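Local coordinates for protein 5'-deoxynucleotidase (Pyrococcus horikoshii, PDB 2CQZ) that probably hydrolyses 2'-deoxyribonucleoside 5'-phosphates to the deoxyribonucleoside and phosphate, as a metal-dependent homodimeric 5'-deoxynucleotidase of the HD-domain superfamily, at residues A[52-57]-A[165-170]; A[96-101]-A[107-112]; A[126-131]-A[153-158]. One frame throughout, in Å; residues are numbered along the deposited sequence.

Contact 1: A[52-57]-A[165-170]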
loop_
_atom_site.group_PDB
_atom_site.type_symbol
_atom_site.label_atom_id
_atom_site.label_comp_id
_atom_site.label_asym_id
_atom_site.label_seq_id
_atom_site.Cartn_x
_atom_site.Cartn_y
_atom_site.Cartn_z
ATOM N N GLU A 52 -28.157 10.869 -27.015
ATOM C CA GLU A 52 -28.212 11.349 -28.399
ATOM C C GLU A 52 -29.103 10.443 -29.249
ATOM O O GLU A 52 -29.952 10.931 -29.990
ATOM C CB GLU A 52 -26.824 11.395 -29.058
ATOM C CG GLU A 52 -25.791 12.315 -28.397
ATOM C CD GLU A 52 -24.520 12.456 -29.244
ATOM O OE1 GLU A 52 -24.226 11.534 -30.051
ATOM O OE2 GLU A 52 -23.804 13.478 -29.098
ATOM N N LYS A 53 -28.911 9.127 -29.169
ATOM C CA LYS A 53 -29.755 8.233 -29.969
ATOM C C LYS A 53 -31.194 8.200 -29.462
ATOM O O LYS A 53 -32.047 7.560 -30.083
ATOM C CB LYS A 53 -29.307 6.774 -29.927
ATOM C CG LYS A 53 -27.822 6.444 -29.953
ATOM C CD LYS A 53 -27.687 4.891 -29.893
ATOM C CE LYS A 53 -26.265 4.456 -29.543
ATOM N NZ LYS A 53 -26.051 4.302 -28.061
ATOM N N ARG A 54 -31.467 8.822 -28.321
ATOM C CA ARG A 54 -32.827 8.784 -27.811
ATOM C C ARG A 54 -33.577 10.099 -27.940
ATOM O O ARG A 54 -34.551 10.334 -27.227
ATOM C CB ARG A 54 -32.834 8.300 -26.363
ATOM C CG ARG A 54 -32.455 6.830 -26.243
ATOM C CD ARG A 54 -32.553 6.317 -24.814
ATOM N NE ARG A 54 -32.161 4.913 -24.732
ATOM C CZ ARG A 54 -32.037 4.230 -23.598
ATOM N NH1 ARG A 54 -32.277 4.822 -22.432
ATOM N NH2 ARG A 54 -31.674 2.953 -23.629
ATOM N N GLY A 55 -33.138 10.946 -28.864
ATOM C CA GLY A 55 -33.819 12.210 -29.064
ATOM C C GLY A 55 -33.423 13.327 -28.115
ATOM O O GLY A 55 -33.662 14.502 -28.403
ATOM N N LYS A 56 -32.828 12.987 -26.978
ATOM C CA LYS A 56 -32.426 14.026 -26.040
ATOM C C LYS A 56 -31.070 14.605 -26.466
ATOM O O LYS A 56 -30.043 13.934 -26.366
ATOM C CB LYS A 56 -32.352 13.453 -24.624
ATOM C CG LYS A 56 -32.067 14.490 -23.553
ATOM C CD LYS A 56 -33.089 15.618 -23.564
ATOM C CE LYS A 56 -32.874 16.546 -22.369
ATOM N NZ LYS A 56 -33.771 17.732 -22.349
ATOM N N ARG A 57 -31.077 15.846 -26.958
ATOM C CA ARG A 57 -29.840 16.492 -27.400
ATOM C C ARG A 57 -29.068 17.068 -26.217
ATOM O O ARG A 57 -29.645 17.722 -25.356
ATOM C CB ARG A 57 -30.126 17.623 -28.391
ATOM C CG ARG A 57 -28.935 17.998 -29.304
ATOM C CD ARG A 57 -27.572 17.600 -28.749
ATOM N NE ARG A 57 -26.477 18.267 -29.441
ATOM C CZ ARG A 57 -26.253 19.577 -29.370
ATOM N NH1 ARG A 57 -27.059 20.357 -28.649
ATOM N NH2 ARG A 57 -25.184 20.102 -29.963
ATOM N N LEU A 165 -33.155 7.254 -19.009
ATOM C CA LEU A 165 -32.210 6.194 -18.637
ATOM C C LEU A 165 -32.724 5.096 -17.716
ATOM O O LEU A 165 -31.931 4.362 -17.121
ATOM C CB LEU A 165 -30.993 6.821 -17.973
ATOM C CG LEU A 165 -30.357 7.999 -18.699
ATOM C CD1 LEU A 165 -29.379 8.667 -17.764
ATOM C CD2 LEU A 165 -29.683 7.519 -19.974
ATOM N N GLU A 166 -34.037 4.992 -17.574
ATOM C CA GLU A 166 -34.643 3.977 -16.706
ATOM C C GLU A 166 -34.061 2.551 -16.864
ATOM O O GLU A 166 -33.646 1.905 -15.885
ATOM C CB GLU A 166 -36.151 3.954 -16.969
ATOM C CG GLU A 166 -36.845 2.653 -16.597
ATOM C CD GLU A 166 -38.254 2.562 -17.163
ATOM O OE1 GLU A 166 -38.585 3.364 -18.066
ATOM O OE2 GLU A 166 -39.028 1.683 -16.717
ATOM N N ASP A 167 -34.029 2.070 -18.103
ATOM C CA ASP A 167 -33.518 0.738 -18.389
ATOM C C ASP A 167 -32.148 0.520 -17.765
ATOM O O ASP A 167 -31.879 -0.523 -17.156
ATOM C CB ASP A 167 -33.436 0.522 -19.900
ATOM C CG ASP A 167 -32.500 1.513 -20.585
ATOM O OD1 ASP A 167 -32.508 2.701 -20.197
ATOM O OD2 ASP A 167 -31.767 1.112 -21.518
ATOM N N ILE A 168 -31.275 1.504 -17.929
ATOM C CA ILE A 168 -29.924 1.425 -17.396
ATOM C C ILE A 168 -29.900 1.419 -15.866
ATOM O O ILE A 168 -29.194 0.623 -15.249
ATOM C CB ILE A 168 -29.084 2.602 -17.914
ATOM C CG1 ILE A 168 -29.023 2.549 -19.444
ATOM C CG2 ILE A 168 -27.703 2.560 -17.297
ATOM C CD1 ILE A 168 -28.371 3.753 -20.080
ATOM N N LEU A 169 -30.675 2.312 -15.253
ATOM C CA LEU A 169 -30.728 2.387 -13.797
ATOM C C LEU A 169 -31.234 1.066 -13.227
ATOM O O LEU A 169 -30.905 0.698 -12.106
ATOM C CB LEU A 169 -31.643 3.529 -13.363
ATOM C CG LEU A 169 -31.244 4.892 -13.923
ATOM C CD1 LEU A 169 -32.211 5.957 -13.400
ATOM C CD2 LEU A 169 -29.807 5.209 -13.509
ATOM N N ASN A 170 -32.038 0.360 -14.015
ATOM C CA ASN A 170 -32.584 -0.924 -13.600
ATOM C C ASN A 170 -31.496 -1.990 -13.612
ATOM O O ASN A 170 -31.409 -2.816 -12.698
ATOM C CB ASN A 170 -33.739 -1.314 -14.521
ATOM C CG ASN A 170 -35.037 -0.615 -14.141
ATOM O OD1 ASN A 170 -35.026 0.506 -13.607
ATOM N ND2 ASN A 170 -36.165 -1.270 -14.418
#

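Contact 2: A[96-101]-A[107-112]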
loop_
_atom_site.group_PDB
_atom_site.type_symbol
_atom_site.label_atom_id
_atom_site.label_comp_id
_atom_site.label_asym_id
_atom_site.label_seq_id
_atom_site.Cartn_x
_atom_site.Cartn_y
_atom_site.Cartn_z
ATOM N N LEU A 96 -15.631 29.094 -3.079
ATOM C CA LEU A 96 -14.509 29.981 -2.829
ATOM C C LEU A 96 -13.283 29.668 -3.686
ATOM O O LEU A 96 -12.794 30.537 -4.419
ATOM C CB LEU A 96 -14.127 29.930 -1.355
ATOM C CG LEU A 96 -15.000 30.854 -0.510
ATOM C CD1 LEU A 96 -14.806 30.553 0.964
ATOM C CD2 LEU A 96 -14.656 32.311 -0.841
ATOM N N VAL A 97 -12.788 28.432 -3.614
ATOM C CA VAL A 97 -11.671 27.937 -4.398
ATOM C C VAL A 97 -11.861 28.274 -5.872
ATOM O O VAL A 97 -10.951 28.724 -6.556
ATOM C CB VAL A 97 -11.594 26.422 -4.215
ATOM C CG1 VAL A 97 -10.518 25.841 -5.131
ATOM C CG2 VAL A 97 -11.255 26.090 -2.774
ATOM N N PHE A 98 -13.066 27.952 -6.331
ATOM C CA PHE A 98 -13.377 28.136 -7.746
ATOM C C PHE A 98 -13.321 29.612 -8.110
ATOM O O PHE A 98 -12.878 29.980 -9.198
ATOM C CB PHE A 98 -14.762 27.584 -8.067
ATOM C CG PHE A 98 -14.736 26.197 -8.617
ATOM C CD1 PHE A 98 -14.294 25.963 -9.917
ATOM C CD2 PHE A 98 -15.134 25.119 -7.836
ATOM C CE1 PHE A 98 -14.246 24.676 -10.432
ATOM C CE2 PHE A 98 -15.089 23.827 -8.340
ATOM C CZ PHE A 98 -14.647 23.604 -9.642
ATOM N N LYS A 99 -13.769 30.448 -7.180
ATOM C CA LYS A 99 -13.782 31.887 -7.378
ATOM C C LYS A 99 -12.371 32.478 -7.350
ATOM O O LYS A 99 -12.026 33.269 -8.221
ATOM C CB LYS A 99 -14.650 32.556 -6.316
ATOM C CG LYS A 99 -15.985 33.043 -6.844
ATOM C CD LYS A 99 -16.790 33.716 -5.734
ATOM C CE LYS A 99 -15.988 34.819 -5.014
ATOM N NZ LYS A 99 -15.637 35.998 -5.875
ATOM N N LYS A 100 -11.564 32.096 -6.362
ATOM C CA LYS A 100 -10.206 32.601 -6.262
ATOM C C LYS A 100 -9.165 31.830 -7.097
ATOM O O LYS A 100 -8.323 32.440 -7.764
ATOM C CB LYS A 100 -9.734 32.593 -4.813
ATOM C CG LYS A 100 -8.246 32.908 -4.706
ATOM C CD LYS A 100 -7.673 32.736 -3.304
ATOM C CE LYS A 100 -6.169 33.027 -3.330
ATOM N NZ LYS A 100 -5.461 32.760 -2.040
ATOM N N VAL A 101 -9.221 30.498 -7.061
ATOM C CA VAL A 101 -8.245 29.655 -7.763
ATOM C C VAL A 101 -8.572 29.193 -9.191
ATOM O O VAL A 101 -7.674 29.100 -10.041
ATOM C CB VAL A 101 -7.907 28.380 -6.923
ATOM C CG1 VAL A 101 -6.860 27.539 -7.637
ATOM C CG2 VAL A 101 -7.412 28.786 -5.529
ATOM N N GLU A 107 -18.094 29.090 -13.865
ATOM C CA GLU A 107 -19.390 28.946 -14.515
ATOM C C GLU A 107 -19.805 27.475 -14.616
ATOM O O GLU A 107 -20.960 27.134 -14.352
ATOM C CB GLU A 107 -19.365 29.599 -15.905
ATOM C CG GLU A 107 -20.397 30.718 -16.092
ATOM C CD GLU A 107 -20.183 31.904 -15.145
ATOM O OE1 GLU A 107 -19.160 32.619 -15.294
ATOM O OE2 GLU A 107 -21.038 32.123 -14.250
ATOM N N LEU A 108 -18.867 26.610 -14.995
ATOM C CA LEU A 108 -19.155 25.184 -15.103
ATOM C C LEU A 108 -19.525 24.663 -13.717
ATOM O O LEU A 108 -20.471 23.895 -13.556
ATOM C CB LEU A 108 -17.937 24.429 -15.639
ATOM C CG LEU A 108 -17.620 24.655 -17.116
ATOM C CD1 LEU A 108 -16.251 24.104 -17.468
ATOM C CD2 LEU A 108 -18.684 23.982 -17.949
ATOM N N TYR A 109 -18.775 25.089 -12.712
ATOM C CA TYR A 109 -19.055 24.670 -11.351
ATOM C C TYR A 109 -20.454 25.132 -10.928
ATOM O O TYR A 109 -21.285 24.329 -10.492
ATOM C CB TYR A 109 -18.022 25.260 -10.398
ATOM C CG TYR A 109 -18.438 25.149 -8.957
ATOM C CD1 TYR A 109 -18.423 23.918 -8.297
ATOM C CD2 TYR A 109 -18.917 26.257 -8.272
ATOM C CE1 TYR A 109 -18.882 23.793 -6.989
ATOM C CE2 TYR A 109 -19.382 26.146 -6.963
ATOM C CZ TYR A 109 -19.365 24.910 -6.328
ATOM O OH TYR A 109 -19.854 24.791 -5.041
ATOM N N ARG A 110 -20.705 26.430 -11.065
ATOM C CA ARG A 110 -21.987 27.021 -10.692
ATOM C C ARG A 110 -23.175 26.288 -11.335
ATOM O O ARG A 110 -24.115 25.906 -10.644
ATOM C CB ARG A 110 -21.976 28.515 -11.062
ATOM C CG ARG A 110 -23.152 29.350 -10.561
ATOM C CD ARG A 110 -24.316 29.274 -11.532
ATOM N NE ARG A 110 -23.891 29.530 -12.908
ATOM C CZ ARG A 110 -24.633 29.281 -13.985
ATOM N NH1 ARG A 110 -25.853 28.765 -13.861
ATOM N NH2 ARG A 110 -24.145 29.535 -15.196
ATOM N N GLU A 111 -23.130 26.073 -12.647
ATOM C CA GLU A 111 -24.218 25.382 -13.338
ATOM C C GLU A 111 -24.357 23.949 -12.835
ATOM O O GLU A 111 -25.464 23.421 -12.727
ATOM C CB GLU A 111 -23.973 25.387 -14.856
ATOM C CG GLU A 111 -24.917 24.507 -15.679
ATOM C CD GLU A 111 -24.684 24.647 -17.180
ATOM O OE1 GLU A 111 -25.291 23.884 -17.964
ATOM O OE2 GLU A 111 -23.892 25.527 -17.580
ATOM N N TYR A 112 -23.230 23.321 -12.516
ATOM C CA TYR A 112 -23.244 21.949 -12.034
ATOM C C TYR A 112 -24.012 21.821 -10.726
ATOM O O TYR A 112 -24.831 20.913 -10.573
ATOM C CB TYR A 112 -21.805 21.444 -11.853
ATOM C CG TYR A 112 -21.696 20.091 -11.183
ATOM C CD1 TYR A 112 -22.247 18.948 -11.766
ATOM C CD2 TYR A 112 -21.051 19.958 -9.952
ATOM C CE1 TYR A 112 -22.160 17.705 -11.136
ATOM C CE2 TYR A 112 -20.958 18.727 -9.316
ATOM C CZ TYR A 112 -21.514 17.609 -9.912
ATOM O OH TYR A 112 -21.441 16.400 -9.273
#

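Contact 3: A[126-131]-A[153-158]. With NI (nickel (II) ion), chain G.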
loop_
_atom_site.group_PDB
_atom_site.type_symbol
_atom_site.label_atom_id
_atom_site.label_comp_id
_atom_site.label_asym_id
_atom_site.label_seq_id
_atom_site.Cartn_x
_atom_site.Cartn_y
_atom_site.Cartn_z
ATOM N N ALA A 126 -23.790 10.668 -13.698
ATOM C CA ALA A 126 -22.517 9.988 -13.945
ATOM C C ALA A 126 -21.763 9.899 -12.628
ATOM O O ALA A 126 -21.225 8.849 -12.263
ATOM C CB ALA A 126 -21.695 10.767 -14.959
ATOM N N ASP A 127 -21.738 11.014 -11.913
ATOM C CA ASP A 127 -21.066 11.062 -10.635
ATOM C C ASP A 127 -21.569 9.987 -9.697
ATOM O O ASP A 127 -20.793 9.338 -9.002
ATOM C CB ASP A 127 -21.297 12.386 -9.955
ATOM C CG ASP A 127 -20.538 12.485 -8.676
ATOM O OD1 ASP A 127 -19.294 12.455 -8.749
ATOM O OD2 ASP A 127 -21.174 12.569 -7.608
ATOM N N LYS A 128 -22.885 9.831 -9.663
ATOM C CA LYS A 128 -23.510 8.853 -8.791
ATOM C C LYS A 128 -23.325 7.423 -9.273
ATOM O O LYS A 128 -23.148 6.510 -8.471
ATOM C CB LYS A 128 -24.997 9.176 -8.635
ATOM C CG LYS A 128 -25.255 10.396 -7.773
ATOM C CD LYS A 128 -26.740 10.762 -7.755
ATOM C CE LYS A 128 -26.994 12.024 -6.939
ATOM N NZ LYS A 128 -26.490 11.895 -5.546
ATOM N N LEU A 129 -23.363 7.225 -10.584
ATOM C CA LEU A 129 -23.187 5.887 -11.118
ATOM C C LEU A 129 -21.782 5.349 -10.837
ATOM O O LEU A 129 -21.626 4.201 -10.413
ATOM C CB LEU A 129 -23.493 5.861 -12.616
ATOM C CG LEU A 129 -24.980 5.840 -12.984
ATOM C CD1 LEU A 129 -25.115 5.784 -14.495
ATOM C CD2 LEU A 129 -25.660 4.636 -12.352
ATOM N N ASP A 130 -20.763 6.170 -11.055
ATOM C CA ASP A 130 -19.399 5.740 -10.792
ATOM C C ASP A 130 -19.347 5.299 -9.338
ATOM O O ASP A 130 -18.805 4.239 -9.013
ATOM C CB ASP A 130 -18.422 6.901 -11.003
ATOM C CG ASP A 130 -16.984 6.528 -10.686
ATOM O OD1 ASP A 130 -16.327 5.908 -11.549
ATOM O OD2 ASP A 130 -16.515 6.854 -9.573
ATOM N N MET A 131 -19.920 6.109 -8.457
ATOM C CA MET A 131 -19.898 5.767 -7.040
ATOM C C MET A 131 -20.594 4.442 -6.722
ATOM O O MET A 131 -20.039 3.596 -6.023
ATOM C CB MET A 131 -20.523 6.883 -6.204
ATOM C CG MET A 131 -20.555 6.567 -4.720
ATOM S SD MET A 131 -21.271 7.907 -3.761
ATOM C CE MET A 131 -22.983 7.631 -4.159
ATOM N N ILE A 153 -29.386 5.507 -6.250
ATOM C CA ILE A 153 -30.179 5.202 -7.439
ATOM C C ILE A 153 -31.487 5.984 -7.304
ATOM O O ILE A 153 -32.057 6.440 -8.301
ATOM C CB ILE A 153 -30.538 3.698 -7.546
ATOM C CG1 ILE A 153 -29.284 2.858 -7.778
ATOM C CG2 ILE A 153 -31.511 3.478 -8.689
ATOM C CD1 ILE A 153 -29.567 1.362 -7.923
ATOM N N GLU A 154 -31.969 6.127 -6.069
ATOM C CA GLU A 154 -33.194 6.883 -5.828
ATOM C C GLU A 154 -32.922 8.350 -6.117
ATOM O O GLU A 154 -33.726 9.017 -6.773
ATOM C CB GLU A 154 -33.663 6.728 -4.376
ATOM C CG GLU A 154 -34.106 5.315 -4.022
ATOM C CD GLU A 154 -35.102 4.760 -5.023
ATOM O OE1 GLU A 154 -36.202 5.346 -5.156
ATOM O OE2 GLU A 154 -34.781 3.745 -5.681
ATOM N N GLU A 155 -31.780 8.840 -5.634
ATOM C CA GLU A 155 -31.396 10.235 -5.840
ATOM C C GLU A 155 -31.335 10.550 -7.338
ATOM O O GLU A 155 -31.633 11.668 -7.757
ATOM C CB GLU A 155 -30.041 10.524 -5.177
ATOM C CG GLU A 155 -29.890 9.938 -3.778
ATOM C CD GLU A 155 -28.618 10.395 -3.077
ATOM O OE1 GLU A 155 -28.630 11.505 -2.499
ATOM O OE2 GLU A 155 -27.603 9.653 -3.109
ATOM N N ILE A 156 -30.963 9.556 -8.137
ATOM C CA ILE A 156 -30.874 9.722 -9.580
ATOM C C ILE A 156 -32.266 9.806 -10.190
ATOM O O ILE A 156 -32.505 10.597 -11.103
ATOM C CB ILE A 156 -30.121 8.539 -10.232
ATOM C CG1 ILE A 156 -28.652 8.567 -9.805
ATOM C CG2 ILE A 156 -30.269 8.583 -11.750
ATOM C CD1 ILE A 156 -27.812 7.421 -10.369
ATOM N N LYS A 157 -33.186 8.984 -9.683
ATOM C CA LYS A 157 -34.564 8.965 -10.191
ATOM C C LYS A 157 -35.238 10.341 -10.042
ATOM O O LYS A 157 -36.091 10.710 -10.851
ATOM C CB LYS A 157 -35.396 7.910 -9.447
ATOM C CG LYS A 157 -34.781 6.513 -9.363
ATOM C CD LYS A 157 -35.010 5.712 -10.625
ATOM C CE LYS A 157 -34.841 4.225 -10.364
ATOM N NZ LYS A 157 -35.038 3.442 -11.622
ATOM N N ARG A 158 -34.853 11.092 -9.010
ATOM C CA ARG A 158 -35.413 12.423 -8.754
ATOM C C ARG A 158 -35.039 13.456 -9.812
ATOM O O ARG A 158 -35.534 14.582 -9.791
ATOM C CB ARG A 158 -34.938 12.945 -7.399
ATOM C CG ARG A 158 -35.847 12.637 -6.246
ATOM C CD ARG A 158 -35.291 13.217 -4.950
ATOM N NE ARG A 158 -34.225 12.381 -4.398
ATOM C CZ ARG A 158 -33.605 12.617 -3.243
ATOM N NH1 ARG A 158 -33.941 13.674 -2.509
ATOM N NH2 ARG A 158 -32.658 11.787 -2.816
HETATM NI NI NI G . -17.673 13.385 -7.849
#

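Contact 1: A[52-57]-A[165-170]
Arg-54 NH2 donates to Asp-167 OD2 across 2.8 Å, the shorter arm of a two-nitrogen salt bridge between the loop that follows helix 33-53 and the first turn of helix 166-173. The longer arm runs from Arg-54 NH1 to Asp-167 OD1 at 3.1 Å, so each oxygen of the carboxylate receives one nitrogen, end-on. Both bonds are nearly straight (161° for the NH2 arm) and both oxygens lie close to the guanidinium plane. The grip is nevertheless twisted: the two flat groups are turned 48° apart, OD1 is met on its syn side but tilted from the carboxylate plane, and OD2 is approached from above that plane. A chain extended from CG to NE lets Arg-54 span the gap between the two backbones. At the same edge of the guanidinium, Leu-165 CA lies 4.0 Å from Arg-54 NH1, while the leucine side chain packs on Leu-47 and Leu-51. The same NH1 also donates to Tyr-164 O, just before the helix. Were Asp-167 replaced by an alanine, the guanidinium would probably lose its charge mate, keep the NH1 bond to Tyr-164 O, and be freer to swing. Chemically, then, this is a charge-paired clasp at the protein's surface, in which one guanidinium ties a loop both to the first turn of a helix and to the backbone leading into it.

Contact 2: A[96-101]-A[107-112]
Phe-98 and Tyr-109 mark the closest approach of two helical backbones, their CA atoms 7.6 Å apart, and each directs its CB toward the opposite segment. Residues 96-100 belong to helix 90-100 and residues 107-112 to helix 106-114, two successive helices joined by a short connection and running roughly antiparallel. Between these two segments the contact is carried by Phe-98 and Tyr-109. The side chains meet face on rather than edge on. The ring planes are inclined by only 17°, and the centroids stand 4.5 Å apart, yet the rings are displaced so far that little of one lies over the other. What lies over the centre of the Phe-98 ring is instead the methylene of Tyr-109: its CB sits 3.6 Å from the ring centroid, practically on the normal, a CH-pi contact. Beyond it the tyrosine ring passes over the rim, where Phe-98 CE2 comes within 3.3 Å of Tyr-109 CD1. In return, Phe-98 CD2 lies over one face of the tyrosine ring, displaced toward its edge. The backbone puts Tyr-109 CB over the phenylalanine; with CG anti to the backbone N (chi1 166°), the phenol is carried off across the rim instead of over the centre. Its hydroxyl makes a weak hydrogen bond with Glu-94, one turn earlier on the helix that bears Phe-98. Both aromatic residues are buried. Phe-98 also packs on Val-69 of helix 60-69 and on Ala-73 and Phe-105 in the adjoining loops, while Tyr-112 carries helix 106-114 onward to Val-123 of helix 118-140; helix 90-100 also meets Phe-87 of a neighbouring subunit, which packs on Leu-96 and Val-97.

Contact 3: A[126-131]-A[153-158]
Lys-128 and Ile-156 form the apolar heart of this contact between two nearly antiparallel helices, whose short segments run at 163° with their axes 9.9 Å apart. The aliphatic part of the lysine and the isoleucine run alongside one another, pointing opposite ways: Lys-128 CD rests 3.6 Å from Ile-156 CG1, and nearer the backbone Lys-128 CB is 3.7 Å from Ile-156 CD1. That same terminal methyl also reaches Leu-129 CD2, at 4.0 Å, from a side chain set roughly perpendicular to its own. Ile-156 therefore fits between a lysine stem and a leucine branch, with CG1 anti to its carbonyl carbon (chi1 -67°) and the chain extended to CD1.

The charged interaction lies beyond this apolar layer. Lys-128 runs straight as far as CE and then bends at its last torsion (chi4 -57°), bringing NZ to 3.5 Å from Glu-155 OE2 in a long salt bridge. NZ and CE also come near Glu-155 CB, the lysine passing athwart the glutamate chain.

Metal coordination occupies another side of helix 118-140. Asp-127 OD1 binds the nickel ion at 2.1 Å, completing with His-36, His-70 and Asp-71 the H...HD...D site characteristic of HD-domain proteins. Asp-130 OD2 hydrogen-bonds His-36 ND1 as a second-shell residue, while its OD1 pairs with Lys-15 of a second subunit. Around the contact, helix 118-140 packs on helix 33-53 (Ala-126 on Ile-43 and Thr-44) and on helix 152-157; helix 166-173 joins them, Val-172 touching Leu-129 and Leu-169 touching Ile-156.

All three contacts belong to one all-helical HD domain. Along the chain, contact 2 closes before contact 3 opens, and both fall between the two segments of contact 1, which brings the loop after helix 33-53 to helix 166-173. Contacts 1 and 3 are neighbours, with centres 14 Å apart, and adjoin through helices 152-157 and 166-173. Contact 2 lies across the chain's centre from contact 3, 22 Å away between centres, but Tyr-112 packs against Asp-127, where the two just touch. Contacts 2 and 3 thus meet at helix 118-140, which bears a nickel ligand, whereas contacts 1 and 2, 29 Å apart between centres, do not touch.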